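Local coordinates for protein D,D-dipeptidase/D,D-carboxypeptidase (PDB 4MUQ) that probably acts as a zinc-dependent D,D-peptidase of vancomycin resistance, cleaving D-Ala-D-Ala dipeptides and removing terminal D-Ala from peptidoglycan precursors, at residues M2-I13 and A220-E231. Sequence-based numbering, arbitrary orientation.
Sequences MMKTIELEKEEI and AKDDKTLIKIPE
Strands 3-9 and 224-230 pair as a two-stranded antiparallel beta-ladder, joined by paired backbone hydrogen bonds at Lys4-Ile229, Ile6-Ile227 and Leu8-Thr225. The bond from Ile6 N to Ile227 O is short, at 2.6 Å. Another, from Glu231 N to Met2 O (2.9 Å), prolongs the ladder beyond Met3. The ribbon thus brings the N-terminal strand against the C-terminal part of the chain, away from the zinc site. One face carries Ile6, Leu8, Ile227 and Ile229 and packs on the sheet that includes strands 213-219, 234-239 and 244-250, reaching Tyr235, Phe245, Tyr216 and Val218. Within this apolar layer Leu8 CD1 meets Ile227 CD1 at 3.6 Å, and Ile6 CG1 touches Ile229 CG1 at 3.7 Å. Past the ladder, Ile13 CG2 packs on Ala220 CB. Near the N-terminus of strand 3-9, Met3, bent at chi2 and chi3, sets CE 3.7 Å from Pro230 CD. The other face, with Thr5, Glu7, Glu9, Lys224, Leu226 and Lys228, is mostly polar and more exposed. Here Glu7, with CG anti to the backbone N (chi1 -177°), stretches alongside Leu226 and lays its carboxylate against the methylenes of Lys224. The Lys224 chain runs straight to CE and then bends (chi4 64°), bringing NZ to Glu9 rather than Glu7. The Glu9 contact is a salt bridge with a weak hydrogen bond, Lys224 NZ to Glu9 OE2, at 3.0 Å.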
# COMPACT_ATOMS: atom_id res chain seq x y z
N MET A 2 -13.60 25.86 -14.33
CA MET A 2 -12.43 25.66 -15.17
C MET A 2 -11.82 24.27 -14.97
O MET A 2 -11.53 23.87 -13.85
CB MET A 2 -11.38 26.73 -14.88
CG MET A 2 -11.89 28.16 -15.04
SD MET A 2 -12.31 28.55 -16.74
CE MET A 2 -10.70 28.49 -17.51
N MET A 3 -11.67 23.54 -16.07
CA MET A 3 -11.00 22.25 -16.03
C MET A 3 -9.54 22.47 -16.37
O MET A 3 -9.22 23.36 -17.15
CB MET A 3 -11.64 21.30 -17.05
CG MET A 3 -13.13 21.05 -16.83
SD MET A 3 -13.48 20.14 -15.32
CE MET A 3 -12.52 18.65 -15.59
N LYS A 4 -8.65 21.68 -15.78
CA LYS A 4 -7.24 21.79 -16.12
C LYS A 4 -6.70 20.46 -16.63
O LYS A 4 -7.17 19.39 -16.25
CB LYS A 4 -6.42 22.28 -14.92
CG LYS A 4 -6.38 21.31 -13.76
CD LYS A 4 -5.77 21.96 -12.52
CE LYS A 4 -4.31 22.34 -12.73
NZ LYS A 4 -3.39 21.43 -11.97
N THR A 5 -5.71 20.54 -17.51
CA THR A 5 -5.14 19.36 -18.14
C THR A 5 -3.84 18.95 -17.47
O THR A 5 -2.96 19.77 -17.22
CB THR A 5 -4.88 19.61 -19.64
OG1 THR A 5 -6.09 20.06 -20.26
CG2 THR A 5 -4.42 18.33 -20.33
N ILE A 6 -3.74 17.66 -17.17
CA ILE A 6 -2.53 17.08 -16.62
C ILE A 6 -1.91 16.18 -17.68
O ILE A 6 -2.57 15.29 -18.22
CB ILE A 6 -2.83 16.25 -15.37
CG1 ILE A 6 -3.68 17.06 -14.38
CG2 ILE A 6 -1.54 15.75 -14.71
CD1 ILE A 6 -2.97 18.25 -13.77
N GLU A 7 -0.64 16.43 -17.98
CA GLU A 7 0.08 15.70 -19.00
C GLU A 7 1.12 14.80 -18.34
O GLU A 7 2.03 15.29 -17.68
CB GLU A 7 0.74 16.70 -19.94
CG GLU A 7 1.49 16.11 -21.11
CD GLU A 7 2.03 17.20 -22.01
OE1 GLU A 7 3.24 17.50 -21.92
OE2 GLU A 7 1.24 17.77 -22.80
N LEU A 8 0.99 13.49 -18.53
CA LEU A 8 1.88 12.54 -17.86
C LEU A 8 2.72 11.72 -18.83
O LEU A 8 2.22 11.25 -19.85
CB LEU A 8 1.08 11.60 -16.96
CG LEU A 8 0.21 12.25 -15.88
CD1 LEU A 8 -1.18 12.52 -16.40
CD2 LEU A 8 0.15 11.38 -14.66
N GLU A 9 3.99 11.53 -18.50
CA GLU A 9 4.85 10.64 -19.28
C GLU A 9 4.52 9.20 -18.89
O GLU A 9 4.08 8.95 -17.76
CB GLU A 9 6.33 10.93 -19.02
CG GLU A 9 6.76 12.35 -19.37
CD GLU A 9 6.50 12.71 -20.82
OE1 GLU A 9 6.55 11.81 -21.68
OE2 GLU A 9 6.23 13.90 -21.10
N LYS A 10 4.73 8.26 -19.81
CA LYS A 10 4.38 6.87 -19.55
C LYS A 10 5.06 6.31 -18.30
O LYS A 10 4.48 5.51 -17.57
CB LYS A 10 4.65 5.96 -20.76
CG LYS A 10 4.33 4.50 -20.45
CD LYS A 10 4.07 3.66 -21.69
CE LYS A 10 3.49 2.32 -21.27
NZ LYS A 10 3.40 1.36 -22.40
N GLU A 11 6.29 6.75 -18.04
CA GLU A 11 7.03 6.22 -16.90
C GLU A 11 6.38 6.57 -15.55
O GLU A 11 6.69 5.94 -14.53
CB GLU A 11 8.51 6.63 -16.93
CG GLU A 11 8.78 8.06 -16.51
CD GLU A 11 8.98 8.98 -17.70
OE1 GLU A 11 8.85 8.52 -18.85
OE2 GLU A 11 9.28 10.18 -17.46
N GLU A 12 5.48 7.54 -15.54
CA GLU A 12 4.78 7.90 -14.31
C GLU A 12 3.78 6.84 -13.86
O GLU A 12 3.30 6.87 -12.73
CB GLU A 12 4.09 9.27 -14.46
CG GLU A 12 5.08 10.41 -14.67
CD GLU A 12 4.41 11.77 -14.60
OE1 GLU A 12 3.86 12.11 -13.53
OE2 GLU A 12 4.44 12.50 -15.61
N ILE A 13 3.50 5.85 -14.72
CA ILE A 13 2.68 4.72 -14.26
C ILE A 13 3.38 3.90 -13.18
O ILE A 13 2.76 3.09 -12.51
CB ILE A 13 2.22 3.76 -15.40
CG1 ILE A 13 3.38 2.97 -16.00
CG2 ILE A 13 1.46 4.50 -16.49
CD1 ILE A 13 2.93 1.87 -16.95
N ALA A 220 -2.64 4.33 -19.94
CA ALA A 220 -1.48 5.09 -20.40
C ALA A 220 -1.29 4.97 -21.90
O ALA A 220 -1.39 3.88 -22.47
CB ALA A 220 -0.22 4.63 -19.68
N LYS A 221 -1.04 6.10 -22.55
CA LYS A 221 -0.65 6.08 -23.95
C LYS A 221 0.85 5.81 -24.03
O LYS A 221 1.56 5.91 -23.03
CB LYS A 221 -1.02 7.39 -24.63
CG LYS A 221 -2.52 7.56 -24.81
CD LYS A 221 -2.86 8.81 -25.61
CE LYS A 221 -4.29 8.76 -26.11
NZ LYS A 221 -5.22 8.24 -25.07
N ASP A 222 1.33 5.45 -25.22
CA ASP A 222 2.75 5.12 -25.39
C ASP A 222 3.68 6.27 -25.03
O ASP A 222 4.83 6.06 -24.64
CB ASP A 222 3.02 4.65 -26.82
CG ASP A 222 2.43 3.28 -27.11
OD1 ASP A 222 2.16 2.52 -26.14
OD2 ASP A 222 2.25 2.95 -28.30
N ASP A 223 3.18 7.50 -25.14
CA ASP A 223 3.98 8.69 -24.90
C ASP A 223 3.40 9.53 -23.75
O ASP A 223 3.66 9.27 -22.58
CB ASP A 223 4.07 9.52 -26.18
CG ASP A 223 4.91 10.77 -26.00
OD1 ASP A 223 5.81 10.76 -25.14
OD2 ASP A 223 4.66 11.75 -26.73
N LYS A 224 2.63 10.56 -24.11
CA LYS A 224 1.99 11.42 -23.12
C LYS A 224 0.52 11.06 -22.95
O LYS A 224 -0.21 10.91 -23.92
CB LYS A 224 2.12 12.89 -23.53
CG LYS A 224 3.45 13.53 -23.18
CD LYS A 224 3.67 14.82 -23.95
CE LYS A 224 5.03 15.42 -23.63
NZ LYS A 224 6.16 14.54 -24.06
N THR A 225 0.11 10.94 -21.70
CA THR A 225 -1.28 10.66 -21.36
C THR A 225 -1.90 11.97 -20.88
O THR A 225 -1.30 12.68 -20.06
CB THR A 225 -1.37 9.58 -20.27
OG1 THR A 225 -0.81 8.36 -20.76
CG2 THR A 225 -2.82 9.33 -19.87
N LEU A 226 -3.08 12.29 -21.39
CA LEU A 226 -3.74 13.53 -21.00
C LEU A 226 -4.94 13.25 -20.10
O LEU A 226 -5.81 12.45 -20.43
CB LEU A 226 -4.18 14.31 -22.24
CG LEU A 226 -3.02 14.62 -23.18
CD1 LEU A 226 -3.54 15.21 -24.48
CD2 LEU A 226 -2.05 15.58 -22.51
N ILE A 227 -4.95 13.93 -18.95
CA ILE A 227 -6.01 13.78 -17.96
C ILE A 227 -6.56 15.17 -17.67
O ILE A 227 -5.80 16.13 -17.59
CB ILE A 227 -5.45 13.16 -16.66
CG1 ILE A 227 -4.98 11.73 -16.91
CG2 ILE A 227 -6.50 13.17 -15.56
CD1 ILE A 227 -4.40 11.04 -15.69
N LYS A 228 -7.88 15.29 -17.55
CA LYS A 228 -8.44 16.58 -17.15
C LYS A 228 -9.06 16.55 -15.76
O LYS A 228 -9.71 15.58 -15.36
CB LYS A 228 -9.39 17.15 -18.21
CG LYS A 228 -10.60 16.30 -18.51
CD LYS A 228 -11.57 17.09 -19.36
CE LYS A 228 -12.89 16.38 -19.48
NZ LYS A 228 -13.50 16.10 -18.15
N ILE A 229 -8.83 17.63 -15.02
CA ILE A 229 -9.18 17.72 -13.61
C ILE A 229 -9.86 19.06 -13.37
O ILE A 229 -9.47 20.06 -13.98
CB ILE A 229 -7.90 17.70 -12.74
CG1 ILE A 229 -7.04 16.47 -13.07
CG2 ILE A 229 -8.23 17.73 -11.26
CD1 ILE A 229 -7.60 15.16 -12.57
N PRO A 230 -10.88 19.09 -12.51
CA PRO A 230 -11.43 20.40 -12.13
C PRO A 230 -10.41 21.18 -11.30
O PRO A 230 -9.76 20.62 -10.42
CB PRO A 230 -12.64 20.04 -11.27
CG PRO A 230 -13.02 18.66 -11.70
CD PRO A 230 -11.72 17.98 -12.04
N GLU A 231 -10.28 22.47 -11.59
CA GLU A 231 -9.53 23.38 -10.73
C GLU A 231 -10.23 23.43 -9.38
O GLU A 231 -9.63 23.77 -8.36
CB GLU A 231 -9.52 24.79 -11.34
CG GLU A 231 -8.82 24.91 -12.68
CD GLU A 231 -7.45 25.53 -12.57
OE1 GLU A 231 -6.57 24.93 -11.92
OE2 GLU A 231 -7.25 26.63 -13.12